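PDB 4OSP: oxygenase-reductase from Streptomyces fradiae, which carries, in this C-terminal reductase domain, a short-chain dehydrogenase/reductase fold that binds NADP and probably reduces the C-6 ketone of angucyclinones in urdamycin biosynthesis. Local coordinates for residues Gly109-Glu117 against Asn164-Met172. Residues are numbered along the deposited sequence; the frame is centred on the assembly and turned at random.
Sequences GVMGGVAPE and NPQEVAYAM
Beside the NADP-binding region of this short-chain dehydrogenase/reductase domain, the loop after strand 103-106, which holds the NADP-binding Gly-109, lies across the N-terminal end of helix 168-187, with Met-111 over the ring of Tyr-170 and the backbone of Gly-112 and Gly-113 on the carboxylate of Glu-167. Met-111 CG sits 3.6 Å from the centroid of the Tyr-170 ring, 15° off its normal, a CH-pi contact; its sulfur stands higher above the same face, a Met-aromatic contact, and a long, flexible thioether suits such a flat surface. At the ring's edge, Val-110 O comes within 3.3 Å of Tyr-170 CD1, near the ring plane. CG of Tyr-170 lies anti to the backbone N (chi1 165°), which carries the ring out beneath Met-111. Tyr-170 and Lys-174, an NADP-binding residue, are spaced as in the Tyr-X-X-X-Lys motif of the family, so the ring that Met-111 covers on one face is probably that of the catalytic tyrosine.

Glu-167, at the N-cap position, turns its carboxylate to the loop. Gly-112 N donates to OE2 at 2.8 Å, reaching it from well above the carboxylate plane, while Gly-113 N meets the syn lone pair of OE1 at 2.8 Å and makes a weak second bond to OE2. Gly-112, with no side chain, lets the carboxylate come close to its backbone N, and the positive phi of Gly-113 (61°) also suits glycine. Farther along, Gln-166 lays its amide beside the backbone of Val-114 and Ala-115. Pro-116 CD packs 3.4 Å from Pro-165 O, and its CB meets Val-168 CG1 at 4.1 Å; His-187 of the second subunit packs against both prolines.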
loop_
_atom_site.group_PDB
_atom_site.type_symbol
_atom_site.label_atom_id
_atom_site.label_comp_id
_atom_site.label_asym_id
_atom_site.label_seq_id
_atom_site.Cartn_x
_atom_site.Cartn_y
_atom_site.Cartn_z
ATOM N N GLY B 109 6.981 11.005 20.826
ATOM C CA GLY B 109 7.448 11.719 19.647
ATOM C C GLY B 109 7.169 13.199 19.750
ATOM O O GLY B 109 6.273 13.615 20.483
ATOM N N VAL B 110 7.945 14.004 19.033
ATOM C CA VAL B 110 7.699 15.444 19.001
ATOM C C VAL B 110 7.548 15.939 17.569
ATOM O O VAL B 110 8.250 15.478 16.666
ATOM C CB VAL B 110 8.793 16.264 19.745
ATOM C CG1 VAL B 110 9.030 15.711 21.146
ATOM C CG2 VAL B 110 10.092 16.307 18.949
ATOM N N MET B 111 6.620 16.869 17.367
ATOM C CA MET B 111 6.451 17.508 16.069
ATOM C C MET B 111 7.436 18.663 15.854
ATOM O O MET B 111 8.108 19.100 16.791
ATOM C CB MET B 111 4.998 17.936 15.865
ATOM C CG MET B 111 4.133 16.808 15.326
ATOM S SD MET B 111 2.363 17.120 15.366
ATOM C CE MET B 111 1.880 16.228 16.849
ATOM N N GLY B 112 7.546 19.122 14.612
ATOM C CA GLY B 112 8.495 20.184 14.261
ATOM C C GLY B 112 7.882 21.574 14.284
ATOM O O GLY B 112 8.482 22.509 14.816
ATOM N N GLY B 113 6.691 21.705 13.696
ATOM C CA GLY B 113 5.948 22.970 13.682
ATOM C C GLY B 113 6.684 24.104 12.988
ATOM O O GLY B 113 6.835 25.191 13.547
ATOM N N VAL B 114 7.139 23.841 11.765
ATOM C CA VAL B 114 7.931 24.795 10.982
ATOM C C VAL B 114 7.753 24.488 9.479
ATOM O O VAL B 114 7.603 23.321 9.088
ATOM C CB VAL B 114 9.431 24.756 11.411
ATOM C CG1 VAL B 114 10.368 24.908 10.228
ATOM C CG2 VAL B 114 9.727 25.810 12.470
ATOM N N ALA B 115 7.728 25.539 8.655
ATOM C CA ALA B 115 7.700 25.393 7.191
ATOM C C ALA B 115 8.983 24.716 6.688
ATOM O O ALA B 115 10.051 24.887 7.290
ATOM C CB ALA B 115 7.517 26.753 6.527
ATOM N N PRO B 116 8.887 23.945 5.579
ATOM C CA PRO B 116 10.057 23.188 5.088
ATOM C C PRO B 116 11.288 24.066 4.836
ATOM O O PRO B 116 12.419 23.560 4.787
ATOM C CB PRO B 116 9.560 22.549 3.776
ATOM C CG PRO B 116 8.234 23.179 3.484
ATOM C CD PRO B 116 7.676 23.667 4.784
ATOM N N GLU B 117 11.072 25.370 4.698
ATOM C CA GLU B 117 12.169 26.298 4.446
ATOM C C GLU B 117 12.897 26.718 5.724
ATOM O O GLU B 117 14.085 27.042 5.682
ATOM C CB GLU B 117 11.688 27.518 3.658
ATOM C CG GLU B 117 11.517 27.265 2.162
ATOM C CD GLU B 117 10.132 26.741 1.790
ATOM O OE1 GLU B 117 9.247 26.688 2.672
ATOM O OE2 GLU B 117 9.926 26.391 0.604
ATOM N N ASN B 164 1.426 16.748 3.999
ATOM C CA ASN B 164 1.368 17.942 4.838
ATOM C C ASN B 164 2.775 18.509 5.009
ATOM O O ASN B 164 3.507 18.104 5.922
ATOM C CB ASN B 164 0.741 17.623 6.207
ATOM C CG ASN B 164 0.371 18.872 6.990
ATOM O OD1 ASN B 164 0.980 19.930 6.826
ATOM N ND2 ASN B 164 -0.633 18.750 7.852
ATOM N N PRO B 165 3.167 19.440 4.118
ATOM C CA PRO B 165 4.529 19.989 4.090
ATOM C C PRO B 165 4.918 20.684 5.395
ATOM O O PRO B 165 6.109 20.826 5.686
ATOM C CB PRO B 165 4.480 21.008 2.942
ATOM C CG PRO B 165 3.307 20.611 2.117
ATOM C CD PRO B 165 2.312 20.037 3.078
ATOM N N GLN B 166 3.916 21.092 6.176
ATOM C CA GLN B 166 4.142 21.783 7.447
ATOM C C GLN B 166 4.883 20.925 8.487
ATOM O O GLN B 166 5.483 21.452 9.432
ATOM C CB GLN B 166 2.806 22.285 8.019
ATOM C CG GLN B 166 2.928 23.217 9.221
ATOM C CD GLN B 166 3.955 24.328 9.019
ATOM O OE1 GLN B 166 4.128 24.851 7.911
ATOM N NE2 GLN B 166 4.640 24.696 10.098
ATOM N N GLU B 167 4.844 19.609 8.302
ATOM C CA GLU B 167 5.408 18.690 9.268
ATOM C C GLU B 167 6.222 17.606 8.560
ATOM O O GLU B 167 6.233 16.441 8.969
ATOM C CB GLU B 167 4.280 18.086 10.111
ATOM C CG GLU B 167 4.563 18.022 11.607
ATOM C CD GLU B 167 5.262 19.260 12.132
ATOM O OE1 GLU B 167 4.570 20.154 12.658
ATOM O OE2 GLU B 167 6.503 19.343 12.006
ATOM N N VAL B 168 6.917 18.007 7.501
ATOM C CA VAL B 168 7.591 17.054 6.621
ATOM C C VAL B 168 8.706 16.284 7.340
ATOM O O VAL B 168 8.781 15.050 7.252
ATOM C CB VAL B 168 8.090 17.718 5.301
ATOM C CG1 VAL B 168 8.974 18.924 5.587
ATOM C CG2 VAL B 168 8.811 16.701 4.416
ATOM N N ALA B 169 9.553 17.010 8.066
ATOM C CA ALA B 169 10.631 16.386 8.818
ATOM C C ALA B 169 10.081 15.355 9.820
ATOM O O ALA B 169 10.653 14.270 9.981
ATOM C CB ALA B 169 11.463 17.444 9.521
ATOM N N TYR B 170 8.963 15.693 10.467
ATOM C CA TYR B 170 8.302 14.801 11.419
ATOM C C TYR B 170 7.780 13.528 10.751
ATOM O O TYR B 170 7.909 12.433 11.310
ATOM C CB TYR B 170 7.170 15.535 12.133
ATOM C CG TYR B 170 6.176 14.648 12.872
ATOM C CD1 TYR B 170 6.376 14.297 14.214
ATOM C CD2 TYR B 170 5.013 14.198 12.245
ATOM C CE1 TYR B 170 5.455 13.505 14.904
ATOM C CE2 TYR B 170 4.085 13.408 12.925
ATOM C CZ TYR B 170 4.312 13.065 14.253
ATOM O OH TYR B 170 3.390 12.281 14.919
ATOM N N ALA B 171 7.198 13.676 9.558
ATOM C CA ALA B 171 6.708 12.538 8.779
ATOM C C ALA B 171 7.845 11.595 8.367
ATOM O O ALA B 171 7.681 10.365 8.378
ATOM C CB ALA B 171 5.961 13.024 7.560
ATOM N N MET B 172 8.988 12.167 8.007
ATOM C CA MET B 172 10.173 11.366 7.692
ATOM C C MET B 172 10.569 10.479 8.860
ATOM O O MET B 172 10.852 9.282 8.677
ATOM C CB MET B 172 11.352 12.247 7.262
ATOM C CG MET B 172 11.130 12.905 5.911
ATOM S SD MET B 172 12.316 14.190 5.511
ATOM C CE MET B 172 13.781 13.238 5.110
#